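PDB 3WKY: prophenoloxidase b from Marsupenaeus japonicus, which is the hemolymph precursor of a type 3 copper phenoloxidase that probably hydroxylates monophenols and oxidises o-diphenols at a dicopper centre. Local coordinates for residues Y188-M193 and A231-E236; L238-K243 and V580-Q585; E443-T448 and E659-H664; P509-E514 and G587-F592. All coordinates share one frame; numbering follows the deposited sequence. Where two conformers were deposited one is given.

In the fold
The four contacts run from the copper-containing domain into the Ig-like domain. In contact 1 the side chain of Trp189 lies about 12 Å from the Cu2-O2 cluster. It shares helix 218-239 with contact 2, their centres 10 Å apart, and Glu236 OE1 probably accepts from Arg582 N at 3.0 Å. Contact 2, where the helix end meets the 580-585 loop, is joined to contact 3 by a probable hydrogen bond between Thr448 OG1 and Arg582 O, 2.6 Å apart. Contacts 3 and 4 reach the same sheet, with Ile662 N 2.8 Å from Met588 O across neighbouring strands. Contact 4 also touches contact 1, Phe590 CE2 lying 3.8 Å from Met235 SD.

Contact 1: residues Y188-M193 and A231-E236; sequences YWREDM and ARYNME
Trp189 carries CG anti to its backbone N (chi1 -160°), and Glu236 bends at chi2 (71°), which brings CD within 3.3 Å of Trp189 CD1. CG of Glu236 sits over one face of the indole, 3.8 Å from the centroid of the five-membered ring, as a CH-pi contact. The carboxylate divides its two oxygens. OE2 accepts a short 2.5 Å bond from Tyr188 OH on its anti side, while OE1 accepts from Arg582 N and takes a hydrogen from a water that in turn accepts from Trp189 NE1 at the indole edge. In this way the short helix 187-190 packs on the long helix 218-239 inside the helical copper-containing domain of the hemocyanin family. Tyr233 CA makes an off-centre CH-pi contact with the six-membered ring, and the Tyr233 ring is inclined at 39° to the indole, with CD1 3.7 Å from Trp189 CZ3. Arg190 NH1 donates to Tyr233 OH over 2.9 Å, close to the guanidinium plane. Its NE and NH2 are held by the carbonyls of Arg389 and Glu183.

Contact 2: residues L238-K243 and V580-Q585; sequences LSLNLK and VPRGTQ
One face of the Arg582 guanidinium is covered by Leu240 CD2, 3.5 Å above the plane and displaced toward the rim; the arginine is modelled in two conformers, and this holds for one of them. In that conformer NH1 of the extended side chain bonds to the carbonyl of the next residue, Gly583 O, at 2.9 Å, the acceptor tilted 24° from the guanidinium plane. The Leu240 and Arg582 side chains cross at about a right angle. Ser239 OG accepts from Gly583 N over 2.9 Å, a bond bent to 132° at the hydrogen, while also bonding to Met235 O one turn back. Helix 218-239 of the copper-containing domain stops here in a Schellman motif, with Asn241 at C-prime, and its end abuts a loop of the Ig-like domain. An alanine at Ser239 would probably leave Gly583 N without this acceptor and loosen the loop from the helix end. Thr584 CG2 packs 3.6 Å from Ser239 O. From the turn itself, Asn241 ND2 bonds to Asp309 O of the second subunit.

Contact 3: residues E443-T448 and E659-H664; sequences ENLLHT and EVTITH
Leu445 lays CD1 against Thr661 CG2 at 3.8 Å and against Thr663 OG1 at 3.5 Å, two residues on in the same neighbouring strand. The two segments are adjacent parallel strands in the mixed sheet of the Ig-like domain. Leu446 gives the parallel pattern: its N donates to Thr661 O and its O accepts from Thr663 N at 2.8 Å, nearly straight at 161°. Thr661 N to Asn444 O and Thr448 N to Thr663 O extend the ladder. On the face with Leu445, the His447 and Thr663 side chains lie side by side, His447 CD2 3.8 Å from Thr663 CB, and His447 ND1 bonds to Glu432. The other face carries Leu446, Ile662, Thr448 and His664. In the Thr448 conformer described, one of two, His664 ND1 donates to OG1 over 3.0 Å, and the ring meets Phe450 at about 80° between planes. An alanine at His664 would probably open a gap beside Phe450 and leave Thr448 OG1, also hydrogen-bonded to Arg582 O, without the ND1 donor. The hydroxyl oxygen lies in the imidazole plane.

Contact 4: residues P509-E514 and G587-F592; sequences PKFDEE and GMNFHF
Lys510 N donates to Asn589 O over 3.1 Å, a bond with a 164° angle at the hydrogen, next to the antiparallel, non-hydrogen-bonded pair Pro509 and Phe590. Lys510 CG is anti to the backbone N (chi1 -176°) and lies 3.7 Å from His591 NE2, while CB stands over one face of the imidazole as a CH-pi contact. Pro509 CB touches Met588 CE at 4.1 Å, and Pro509 CG touches Phe590 CE2 at 4.0 Å. Pro509 O is buried by the contact and has no polar partner in the model. Two waters bridge the segments. One, in the plane of the imidazole, joins His591 NE2 to Lys510 O; the other accepts from Phe511 N and donates to Asn589 O over 2.7 Å, giving that carbonyl a second partner. Farther out, Asp512 OD1 accepts from Glu514 N in an Asx turn, the extended Lys510 chain ends in a salt bridge with Glu659, and Phe511 packs on Ser641 of the second subunit. Strand 588-598 lies between strands 501-509 and 655-664, while Met588 and Phe590 meet helix 218-239 through Leu238, Ser239 and Met235.

Contact 1: residues Y188-M193 and A231-E236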
loop_
_atom_site.group_PDB
_atom_site.type_symbol
_atom_site.label_atom_id
_atom_site.label_comp_id
_atom_site.label_asym_id
_atom_site.label_seq_id
_atom_site.Cartn_x
_atom_site.Cartn_y
_atom_site.Cartn_z
ATOM N N TYR A 188 -32.809 2.661 14.682
ATOM C CA TYR A 188 -34.143 2.372 15.235
ATOM C C TYR A 188 -34.799 1.182 14.524
ATOM O O TYR A 188 -35.552 0.412 15.129
ATOM C CB TYR A 188 -35.076 3.595 15.161
ATOM C CG TYR A 188 -35.471 3.924 13.752
ATOM C CD1 TYR A 188 -34.678 4.749 12.975
ATOM C CD2 TYR A 188 -36.633 3.395 13.184
ATOM C CE1 TYR A 188 -35.015 5.036 11.687
ATOM C CE2 TYR A 188 -36.980 3.688 11.889
ATOM C CZ TYR A 188 -36.166 4.511 11.148
ATOM O OH TYR A 188 -36.486 4.811 9.853
ATOM N N TRP A 189 -34.505 1.036 13.235
ATOM C CA TRP A 189 -35.124 0.006 12.412
ATOM C C TRP A 189 -34.354 -1.301 12.562
ATOM O O TRP A 189 -34.951 -2.348 12.824
ATOM C CB TRP A 189 -35.157 0.486 10.959
ATOM C CG TRP A 189 -36.140 -0.187 10.009
ATOM C CD1 TRP A 189 -37.438 0.192 9.761
ATOM C CD2 TRP A 189 -35.876 -1.300 9.136
ATOM N NE1 TRP A 189 -37.996 -0.629 8.797
ATOM C CE2 TRP A 189 -37.062 -1.556 8.404
ATOM C CE3 TRP A 189 -34.750 -2.107 8.903
ATOM C CZ2 TRP A 189 -37.157 -2.592 7.460
ATOM C CZ3 TRP A 189 -34.843 -3.133 7.975
ATOM C CH2 TRP A 189 -36.032 -3.356 7.251
ATOM N N ARG A 190 -33.026 -1.250 12.431
ATOM C CA ARG A 190 -32.216 -2.454 12.592
ATOM C C ARG A 190 -32.365 -3.065 13.993
ATOM O O ARG A 190 -32.323 -4.286 14.156
ATOM C CB ARG A 190 -30.725 -2.152 12.324
ATOM C CG ARG A 190 -30.387 -1.811 10.863
ATOM C CD ARG A 190 -28.865 -1.980 10.633
ATOM N NE ARG A 190 -28.164 -1.164 11.623
ATOM C CZ ARG A 190 -27.713 0.069 11.394
ATOM N NH1 ARG A 190 -27.792 0.610 10.181
ATOM N NH2 ARG A 190 -27.140 0.752 12.376
ATOM N N GLU A 191 -32.540 -2.218 15.000
ATOM C CA GLU A 191 -32.606 -2.686 16.382
ATOM C C GLU A 191 -34.042 -2.931 16.860
ATOM O O GLU A 191 -34.255 -3.358 17.991
ATOM C CB GLU A 191 -31.866 -1.709 17.300
ATOM C CG GLU A 191 -30.340 -1.695 17.020
ATOM C CD GLU A 191 -29.580 -0.602 17.756
ATOM O OE1 GLU A 191 -30.189 0.127 18.572
ATOM O OE2 GLU A 191 -28.353 -0.473 17.524
ATOM N N ASP A 192 -35.013 -2.695 15.981
ATOM C CA ASP A 192 -36.428 -2.909 16.316
ATOM C C ASP A 192 -36.614 -4.312 16.889
ATOM O O ASP A 192 -36.251 -5.305 16.256
ATOM C CB ASP A 192 -37.302 -2.722 15.071
ATOM C CG ASP A 192 -38.794 -2.896 15.362
ATOM O OD1 ASP A 192 -39.222 -4.030 15.657
ATOM O OD2 ASP A 192 -39.541 -1.903 15.277
ATOM N N MET A 193 -37.141 -4.404 18.107
ATOM C CA MET A 193 -37.192 -5.709 18.772
ATOM C C MET A 193 -38.092 -6.711 18.052
ATOM O O MET A 193 -37.822 -7.916 18.067
ATOM C CB MET A 193 -37.568 -5.564 20.255
ATOM C CG MET A 193 -38.969 -5.047 20.519
ATOM S SD MET A 193 -39.228 -4.918 22.312
ATOM C CE MET A 193 -37.867 -3.831 22.773
ATOM N N ALA A 231 -34.576 -5.203 0.716
ATOM C CA ALA A 231 -35.299 -4.184 -0.052
ATOM C C ALA A 231 -35.932 -3.148 0.877
ATOM O O ALA A 231 -35.819 -1.946 0.646
ATOM C CB ALA A 231 -36.365 -4.827 -0.933
ATOM N N ARG A 232 -36.594 -3.615 1.932
ATOM C CA ARG A 232 -37.254 -2.695 2.857
ATOM C C ARG A 232 -36.251 -1.853 3.634
ATOM O O ARG A 232 -36.496 -0.683 3.913
ATOM C CB ARG A 232 -38.225 -3.445 3.784
ATOM C CG ARG A 232 -39.554 -3.765 3.054
ATOM C CD ARG A 232 -40.412 -4.751 3.821
ATOM N NE ARG A 232 -41.675 -4.962 3.107
ATOM C CZ ARG A 232 -42.781 -4.259 3.321
ATOM N NH1 ARG A 232 -42.801 -3.294 4.233
ATOM N NH2 ARG A 232 -43.876 -4.525 2.609
ATOM N N TYR A 233 -35.105 -2.436 3.951
ATOM C CA TYR A 233 -34.048 -1.674 4.586
ATOM C C TYR A 233 -33.628 -0.517 3.697
ATOM O O TYR A 233 -33.482 0.616 4.166
ATOM C CB TYR A 233 -32.864 -2.585 4.831
ATOM C CG TYR A 233 -31.674 -1.953 5.522
ATOM C CD1 TYR A 233 -31.780 -1.426 6.811
ATOM C CD2 TYR A 233 -30.426 -1.938 4.900
ATOM C CE1 TYR A 233 -30.658 -0.888 7.469
ATOM C CE2 TYR A 233 -29.303 -1.396 5.543
ATOM C CZ TYR A 233 -29.431 -0.880 6.825
ATOM O OH TYR A 233 -28.322 -0.363 7.468
ATOM N N ASN A 234 -33.428 -0.800 2.411
ATOM C CA ASN A 234 -33.065 0.263 1.485
ATOM C C ASN A 234 -34.128 1.346 1.363
ATOM O O ASN A 234 -33.805 2.508 1.159
ATOM C CB ASN A 234 -32.738 -0.288 0.101
ATOM C CG ASN A 234 -31.288 -0.716 -0.027
ATOM O OD1 ASN A 234 -30.404 -0.210 0.689
ATOM N ND2 ASN A 234 -31.024 -1.637 -0.960
ATOM N N MET A 235 -35.406 0.973 1.467
ATOM C CA MET A 235 -36.439 1.987 1.411
ATOM C C MET A 235 -36.362 2.881 2.633
ATOM O O MET A 235 -36.615 4.085 2.561
ATOM C CB MET A 235 -37.823 1.343 1.286
ATOM C CG MET A 235 -37.912 0.448 0.083
ATOM S SD MET A 235 -39.579 -0.173 -0.226
ATOM C CE MET A 235 -39.107 -1.568 -1.228
ATOM N N GLU A 236 -35.986 2.291 3.759
ATOM C CA GLU A 236 -35.801 3.061 4.965
ATOM C C GLU A 236 -34.578 3.990 4.796
ATOM O O GLU A 236 -34.614 5.165 5.202
ATOM C CB GLU A 236 -35.633 2.097 6.149
ATOM C CG GLU A 236 -36.111 2.612 7.475
ATOM C CD GLU A 236 -37.633 2.714 7.612
ATOM O OE1 GLU A 236 -38.411 2.307 6.701
ATOM O OE2 GLU A 236 -38.045 3.230 8.665
HETATM O O HOH W 1 -40.541 0.679 7.921
#

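Contact 2: residues L238-K243 and V580-Q585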
loop_
_atom_site.group_PDB
_atom_site.type_symbol
_atom_site.label_atom_id
_atom_site.label_comp_id
_atom_site.label_asym_id
_atom_site.label_seq_id
_atom_site.Cartn_x
_atom_site.Cartn_y
_atom_site.Cartn_z
ATOM N N LEU A 238 -33.312 5.247 1.948
ATOM C CA LEU A 238 -33.716 6.340 1.054
ATOM C C LEU A 238 -34.581 7.367 1.795
ATOM O O LEU A 238 -34.439 8.579 1.577
ATOM C CB LEU A 238 -34.435 5.804 -0.198
ATOM C CG LEU A 238 -33.545 5.014 -1.172
ATOM C CD1 LEU A 238 -34.378 4.285 -2.229
ATOM C CD2 LEU A 238 -32.522 5.927 -1.855
ATOM N N SER A 239 -35.460 6.891 2.679
ATOM C CA SER A 239 -36.302 7.786 3.483
ATOM C C SER A 239 -35.482 8.705 4.370
ATOM O O SER A 239 -35.953 9.757 4.792
ATOM C CB SER A 239 -37.271 6.993 4.372
ATOM O OG SER A 239 -38.164 6.203 3.606
ATOM N N LEU A 240 -34.255 8.292 4.673
ATOM C CA LEU A 240 -33.419 9.000 5.623
ATOM C C LEU A 240 -32.282 9.768 4.933
ATOM O O LEU A 240 -31.351 10.240 5.597
ATOM C CB LEU A 240 -32.835 7.978 6.611
ATOM C CG LEU A 240 -33.858 7.358 7.564
ATOM C CD1 LEU A 240 -33.308 6.077 8.213
ATOM C CD2 LEU A 240 -34.206 8.359 8.633
ATOM N N ASN A 241 -32.356 9.880 3.609
ATOM C CA ASN A 241 -31.279 10.494 2.824
ATOM C C ASN A 241 -29.948 9.757 2.953
ATOM O O ASN A 241 -28.888 10.371 2.876
ATOM C CB ASN A 241 -31.112 11.990 3.163
ATOM C CG ASN A 241 -32.213 12.845 2.555
ATOM O OD1 ASN A 241 -32.672 12.568 1.455
ATOM N ND2 ASN A 241 -32.648 13.879 3.275
ATOM N N LEU A 242 -30.009 8.444 3.149
ATOM C CA LEU A 242 -28.811 7.604 3.096
ATOM C C LEU A 242 -28.715 6.932 1.732
ATOM O O LEU A 242 -29.723 6.733 1.056
ATOM C CB LEU A 242 -28.850 6.527 4.183
ATOM C CG LEU A 242 -28.794 6.997 5.628
ATOM C CD1 LEU A 242 -29.143 5.838 6.563
ATOM C CD2 LEU A 242 -27.415 7.545 5.948
ATOM N N LYS A 243 -27.509 6.568 1.319
ATOM C CA LYS A 243 -27.353 5.801 0.086
ATOM C C LYS A 243 -27.747 4.353 0.372
ATOM O O LYS A 243 -27.563 3.880 1.490
ATOM C CB LYS A 243 -25.894 5.855 -0.388
ATOM C CG LYS A 243 -25.451 7.259 -0.810
ATOM C CD LYS A 243 -23.938 7.363 -0.957
ATOM C CE LYS A 243 -23.475 6.974 -2.352
ATOM N NZ LYS A 243 -23.694 5.530 -2.662
ATOM N N VAL A 580 -45.043 -0.316 6.712
ATOM C CA VAL A 580 -44.960 0.808 5.788
ATOM C C VAL A 580 -43.562 1.411 5.915
ATOM O O VAL A 580 -43.122 1.707 7.026
ATOM C CB VAL A 580 -46.040 1.866 6.136
ATOM C CG1 VAL A 580 -45.900 3.135 5.265
ATOM C CG2 VAL A 580 -47.451 1.248 5.979
ATOM N N PRO A 581 -42.852 1.580 4.786
ATOM C CA PRO A 581 -41.553 2.280 4.857
ATOM C C PRO A 581 -41.726 3.674 5.472
ATOM O O PRO A 581 -42.792 4.268 5.331
ATOM C CB PRO A 581 -41.136 2.392 3.386
ATOM C CG PRO A 581 -41.786 1.199 2.725
ATOM C CD PRO A 581 -43.137 1.068 3.432
ATOM N N ARG A 582 -40.696 4.178 6.147
ATOM C CA ARG A 582 -40.779 5.458 6.864
ATOM C C ARG A 582 -41.304 6.605 6.008
ATOM O O ARG A 582 -42.185 7.363 6.439
ATOM C CB ARG A 582 -39.401 5.841 7.422
ATOM C CG ARG A 582 -39.351 7.160 8.199
ATOM C CD ARG A 582 -37.887 7.598 8.357
ATOM N NE ARG A 582 -37.675 8.810 9.154
ATOM C CZ ARG A 582 -37.683 10.055 8.672
ATOM N NH1 ARG A 582 -37.930 10.287 7.387
ATOM N NH2 ARG A 582 -37.455 11.082 9.485
ATOM N N GLY A 583 -40.772 6.737 4.796
ATOM C CA GLY A 583 -41.108 7.878 3.963
ATOM C C GLY A 583 -40.440 9.137 4.494
ATOM O O GLY A 583 -39.605 9.078 5.411
ATOM N N THR A 584 -40.801 10.287 3.928
ATOM C CA THR A 584 -40.110 11.538 4.241
ATOM C C THR A 584 -41.087 12.606 4.707
ATOM O O THR A 584 -42.299 12.487 4.513
ATOM C CB THR A 584 -39.366 12.101 3.009
ATOM O OG1 THR A 584 -40.317 12.415 1.974
ATOM C CG2 THR A 584 -38.354 11.089 2.456
ATOM N N GLN A 585 -40.556 13.666 5.295
ATOM C CA GLN A 585 -41.398 14.771 5.738
ATOM C C GLN A 585 -42.162 15.423 4.575
ATOM O O GLN A 585 -43.314 15.836 4.739
ATOM C CB GLN A 585 -40.546 15.799 6.481
ATOM C CG GLN A 585 -41.279 17.061 6.891
ATOM C CD GLN A 585 -40.471 17.888 7.868
ATOM O OE1 GLN A 585 -39.711 18.774 7.471
ATOM N NE2 GLN A 585 -40.622 17.595 9.156
#

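Contact 3: residues E443-T448 and E659-H664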
loop_
_atom_site.group_PDB
_atom_site.type_symbol
_atom_site.label_atom_id
_atom_site.label_comp_id
_atom_site.label_asym_id
_atom_site.label_seq_id
_atom_site.Cartn_x
_atom_site.Cartn_y
_atom_site.Cartn_z
ATOM N N GLU A 443 -56.557 10.583 -0.471
ATOM C CA GLU A 443 -56.396 9.280 -1.105
ATOM C C GLU A 443 -54.942 9.041 -1.506
ATOM O O GLU A 443 -54.263 9.973 -1.935
ATOM C CB GLU A 443 -57.265 9.238 -2.356
ATOM C CG GLU A 443 -57.772 7.872 -2.741
ATOM C CD GLU A 443 -58.938 7.958 -3.711
ATOM O OE1 GLU A 443 -58.757 7.585 -4.891
ATOM O OE2 GLU A 443 -60.031 8.399 -3.289
ATOM N N ASN A 444 -54.488 7.794 -1.384
ATOM C CA ASN A 444 -53.156 7.370 -1.821
ATOM C C ASN A 444 -51.996 7.977 -1.038
ATOM O O ASN A 444 -50.869 8.057 -1.544
ATOM C CB ASN A 444 -52.990 7.603 -3.322
ATOM C CG ASN A 444 -54.070 6.928 -4.118
ATOM O OD1 ASN A 444 -54.367 5.750 -3.898
ATOM N ND2 ASN A 444 -54.689 7.669 -5.041
ATOM N N LEU A 445 -52.288 8.393 0.191
ATOM C CA LEU A 445 -51.283 8.931 1.101
ATOM C C LEU A 445 -51.219 8.090 2.365
ATOM O O LEU A 445 -52.245 7.836 3.012
ATOM C CB LEU A 445 -51.597 10.390 1.456
ATOM C CG LEU A 445 -50.698 11.078 2.493
ATOM C CD1 LEU A 445 -49.262 11.217 1.990
ATOM C CD2 LEU A 445 -51.253 12.445 2.892
ATOM N N LEU A 446 -50.015 7.637 2.714
ATOM C CA LEU A 446 -49.811 6.859 3.935
ATOM C C LEU A 446 -48.874 7.618 4.861
ATOM O O LEU A 446 -48.019 8.384 4.399
ATOM C CB LEU A 446 -49.215 5.485 3.610
ATOM C CG LEU A 446 -50.039 4.582 2.686
ATOM C CD1 LEU A 446 -49.346 3.236 2.500
ATOM C CD2 LEU A 446 -51.441 4.382 3.245
ATOM N N HIS A 447 -49.032 7.424 6.169
ATOM C CA HIS A 447 -48.163 8.109 7.118
ATOM C C HIS A 447 -47.402 7.144 8.008
ATOM O O HIS A 447 -47.790 5.993 8.185
ATOM C CB HIS A 447 -48.951 9.075 8.012
ATOM C CG HIS A 447 -49.480 10.274 7.296
ATOM N ND1 HIS A 447 -50.775 10.350 6.833
ATOM C CD2 HIS A 447 -48.889 11.448 6.960
ATOM C CE1 HIS A 447 -50.961 11.521 6.245
ATOM N NE2 HIS A 447 -49.835 12.204 6.310
ATOM N N THR A 448 -46.296 7.630 8.552
ATOM C CA THR A 448 -45.577 6.889 9.584
ATOM C C THR A 448 -45.185 7.866 10.664
ATOM O O THR A 448 -45.133 9.079 10.440
ATOM C CB THR A 448 -44.298 6.157 9.088
ATOM O OG1 THR A 448 -43.296 7.115 8.732
ATOM C CG2 THR A 448 -44.597 5.241 7.908
ATOM N N GLU A 659 -49.606 4.472 -7.733
ATOM C CA GLU A 659 -48.575 5.240 -7.070
ATOM C C GLU A 659 -49.119 5.729 -5.733
ATOM O O GLU A 659 -50.270 6.166 -5.653
ATOM C CB GLU A 659 -48.224 6.424 -7.968
ATOM C CG GLU A 659 -46.852 6.979 -7.789
ATOM C CD GLU A 659 -46.480 7.971 -8.889
ATOM O OE1 GLU A 659 -46.712 9.183 -8.698
ATOM O OE2 GLU A 659 -45.955 7.538 -9.941
ATOM N N VAL A 660 -48.320 5.627 -4.673
ATOM C CA VAL A 660 -48.709 6.196 -3.384
ATOM C C VAL A 660 -47.611 7.107 -2.861
ATOM O O VAL A 660 -46.455 7.009 -3.293
ATOM C CB VAL A 660 -49.041 5.114 -2.323
ATOM C CG1 VAL A 660 -50.121 4.173 -2.844
ATOM C CG2 VAL A 660 -47.793 4.339 -1.911
ATOM N N THR A 661 -47.983 8.009 -1.958
ATOM C CA THR A 661 -47.019 8.865 -1.282
ATOM C C THR A 661 -46.947 8.416 0.168
ATOM O O THR A 661 -47.974 8.098 0.774
ATOM C CB THR A 661 -47.449 10.347 -1.365
ATOM O OG1 THR A 661 -47.490 10.745 -2.741
ATOM C CG2 THR A 661 -46.482 11.252 -0.610
ATOM N N ILE A 662 -45.739 8.348 0.722
ATOM C CA ILE A 662 -45.597 8.010 2.136
ATOM C C ILE A 662 -44.904 9.153 2.859
ATOM O O ILE A 662 -43.821 9.587 2.455
ATOM C CB ILE A 662 -44.793 6.690 2.348
ATOM C CG1 ILE A 662 -45.447 5.543 1.573
ATOM C CG2 ILE A 662 -44.686 6.364 3.841
ATOM C CD1 ILE A 662 -44.783 4.193 1.772
ATOM N N THR A 663 -45.521 9.632 3.935
ATOM C CA THR A 663 -45.065 10.838 4.605
ATOM C C THR A 663 -44.810 10.567 6.078
ATOM O O THR A 663 -45.703 10.117 6.793
ATOM C CB THR A 663 -46.103 11.967 4.453
ATOM O OG1 THR A 663 -46.163 12.367 3.079
ATOM C CG2 THR A 663 -45.733 13.177 5.313
ATOM N N HIS A 664 -43.579 10.812 6.528
ATOM C CA HIS A 664 -43.239 10.627 7.928
ATOM C C HIS A 664 -43.580 11.881 8.716
ATOM O O HIS A 664 -43.184 12.983 8.336
ATOM C CB HIS A 664 -41.736 10.320 8.095
ATOM C CG HIS A 664 -41.315 10.144 9.521
ATOM N ND1 HIS A 664 -41.670 9.044 10.270
ATOM C CD2 HIS A 664 -40.575 10.931 10.338
ATOM C CE1 HIS A 664 -41.166 9.158 11.488
ATOM N NE2 HIS A 664 -40.499 10.295 11.555
#

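Contact 4: residues P509-E514 and G587-F592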
loop_
_atom_site.group_PDB
_atom_site.type_symbol
_atom_site.label_atom_id
_atom_site.label_comp_id
_atom_site.label_asym_id
_atom_site.label_seq_id
_atom_site.Cartn_x
_atom_site.Cartn_y
_atom_site.Cartn_z
ATOM N N PRO A 509 -39.629 2.126 -4.313
ATOM C CA PRO A 509 -39.526 3.575 -4.533
ATOM C C PRO A 509 -39.486 3.893 -6.025
ATOM O O PRO A 509 -39.015 3.074 -6.830
ATOM C CB PRO A 509 -38.169 3.937 -3.899
ATOM C CG PRO A 509 -37.853 2.794 -2.978
ATOM C CD PRO A 509 -38.446 1.573 -3.623
ATOM N N LYS A 510 -39.977 5.066 -6.401
ATOM C CA LYS A 510 -39.951 5.467 -7.797
ATOM C C LYS A 510 -38.576 6.012 -8.206
ATOM O O LYS A 510 -38.108 5.771 -9.329
ATOM C CB LYS A 510 -41.054 6.503 -8.069
ATOM C CG LYS A 510 -41.169 6.912 -9.529
ATOM C CD LYS A 510 -42.478 7.662 -9.793
ATOM C CE LYS A 510 -42.627 8.017 -11.274
ATOM N NZ LYS A 510 -43.909 8.736 -11.536
ATOM N N PHE A 511 -37.928 6.722 -7.286
ATOM C CA PHE A 511 -36.663 7.396 -7.581
ATOM C C PHE A 511 -35.510 6.838 -6.759
ATOM O O PHE A 511 -35.703 6.436 -5.607
ATOM C CB PHE A 511 -36.796 8.895 -7.306
ATOM C CG PHE A 511 -37.931 9.537 -8.059
ATOM C CD1 PHE A 511 -37.758 9.961 -9.369
ATOM C CD2 PHE A 511 -39.173 9.689 -7.462
ATOM C CE1 PHE A 511 -38.814 10.545 -10.069
ATOM C CE2 PHE A 511 -40.227 10.264 -8.156
ATOM C CZ PHE A 511 -40.046 10.691 -9.457
ATOM N N ASP A 512 -34.320 6.823 -7.350
ATOM C CA ASP A 512 -33.116 6.446 -6.593
ATOM C C ASP A 512 -32.584 7.605 -5.748
ATOM O O ASP A 512 -33.228 8.648 -5.636
ATOM C CB ASP A 512 -32.029 5.875 -7.512
ATOM C CG ASP A 512 -31.474 6.900 -8.500
ATOM O OD1 ASP A 512 -31.603 8.124 -8.277
ATOM O OD2 ASP A 512 -30.876 6.466 -9.503
ATOM N N GLU A 513 -31.392 7.434 -5.178
ATOM C CA GLU A 513 -30.823 8.432 -4.280
ATOM C C GLU A 513 -30.378 9.699 -5.024
ATOM O O GLU A 513 -30.143 10.745 -4.415
ATOM C CB GLU A 513 -29.653 7.816 -3.492
ATOM C CG GLU A 513 -28.442 7.424 -4.337
ATOM C CD GLU A 513 -28.550 6.043 -4.967
ATOM O OE1 GLU A 513 -29.664 5.477 -5.048
ATOM O OE2 GLU A 513 -27.499 5.511 -5.382
ATOM N N GLU A 514 -30.282 9.609 -6.344
ATOM C CA GLU A 514 -29.864 10.752 -7.145
ATOM C C GLU A 514 -31.066 11.510 -7.700
ATOM O O GLU A 514 -30.900 12.522 -8.390
ATOM C CB GLU A 514 -28.948 10.294 -8.283
ATOM C CG GLU A 514 -27.590 9.766 -7.785
ATOM C CD GLU A 514 -26.691 9.272 -8.906
ATOM O OE1 GLU A 514 -27.084 9.360 -10.089
ATOM O OE2 GLU A 514 -25.586 8.784 -8.600
ATOM N N GLY A 587 -42.958 13.868 1.769
ATOM C CA GLY A 587 -43.697 12.844 1.056
ATOM C C GLY A 587 -42.829 12.150 0.021
ATOM O O GLY A 587 -42.244 12.789 -0.857
ATOM N N MET A 588 -42.738 10.830 0.120
ATOM C CA MET A 588 -41.878 10.068 -0.776
ATOM C C MET A 588 -42.727 9.182 -1.679
ATOM O O MET A 588 -43.658 8.513 -1.217
ATOM C CB MET A 588 -40.895 9.240 0.063
ATOM C CG MET A 588 -40.027 8.273 -0.703
ATOM S SD MET A 588 -38.946 7.488 0.529
ATOM C CE MET A 588 -38.099 6.293 -0.503
ATOM N N ASN A 589 -42.407 9.164 -2.970
ATOM C CA ASN A 589 -43.249 8.479 -3.947
ATOM C C ASN A 589 -42.851 7.026 -4.202
ATOM O O ASN A 589 -41.682 6.728 -4.433
ATOM C CB ASN A 589 -43.259 9.257 -5.264
ATOM C CG ASN A 589 -43.652 10.707 -5.071
ATOM O OD1 ASN A 589 -42.917 11.619 -5.451
ATOM N ND2 ASN A 589 -44.809 10.928 -4.468
ATOM N N PHE A 590 -43.840 6.130 -4.172
ATOM C CA PHE A 590 -43.624 4.699 -4.386
ATOM C C PHE A 590 -44.513 4.144 -5.486
ATOM O O PHE A 590 -45.679 4.540 -5.621
ATOM C CB PHE A 590 -43.918 3.902 -3.111
ATOM C CG PHE A 590 -42.923 4.111 -2.006
ATOM C CD1 PHE A 590 -42.969 5.253 -1.219
ATOM C CD2 PHE A 590 -41.970 3.135 -1.720
ATOM C CE1 PHE A 590 -42.062 5.444 -0.186
ATOM C CE2 PHE A 590 -41.051 3.315 -0.684
ATOM C CZ PHE A 590 -41.101 4.479 0.085
ATOM N N HIS A 591 -43.963 3.210 -6.263
ATOM C CA HIS A 591 -44.774 2.405 -7.165
ATOM C C HIS A 591 -45.579 1.406 -6.344
ATOM O O HIS A 591 -45.069 0.832 -5.384
ATOM C CB HIS A 591 -43.896 1.604 -8.124
ATOM C CG HIS A 591 -43.136 2.429 -9.114
ATOM N ND1 HIS A 591 -43.752 3.268 -10.020
ATOM C CD2 HIS A 591 -41.808 2.502 -9.377
ATOM C CE1 HIS A 591 -42.835 3.843 -10.778
ATOM N NE2 HIS A 591 -41.647 3.393 -10.410
ATOM N N PHE A 592 -46.823 1.165 -6.762
ATOM C CA PHE A 592 -47.711 0.197 -6.119
ATOM C C PHE A 592 -48.200 -0.676 -7.276
ATOM O O PHE A 592 -49.170 -0.346 -7.967
ATOM C CB PHE A 592 -48.852 0.969 -5.442
ATOM C CG PHE A 592 -49.728 0.158 -4.511
ATOM C CD1 PHE A 592 -50.876 -0.478 -4.993
ATOM C CD2 PHE A 592 -49.481 0.131 -3.142
ATOM C CE1 PHE A 592 -51.719 -1.189 -4.131
ATOM C CE2 PHE A 592 -50.317 -0.572 -2.275
ATOM C CZ PHE A 592 -51.443 -1.230 -2.775
HETATM O O HOH W 2 -39.171 4.247 -11.323
HETATM O O HOH W 3 -39.113 7.642 -4.726
#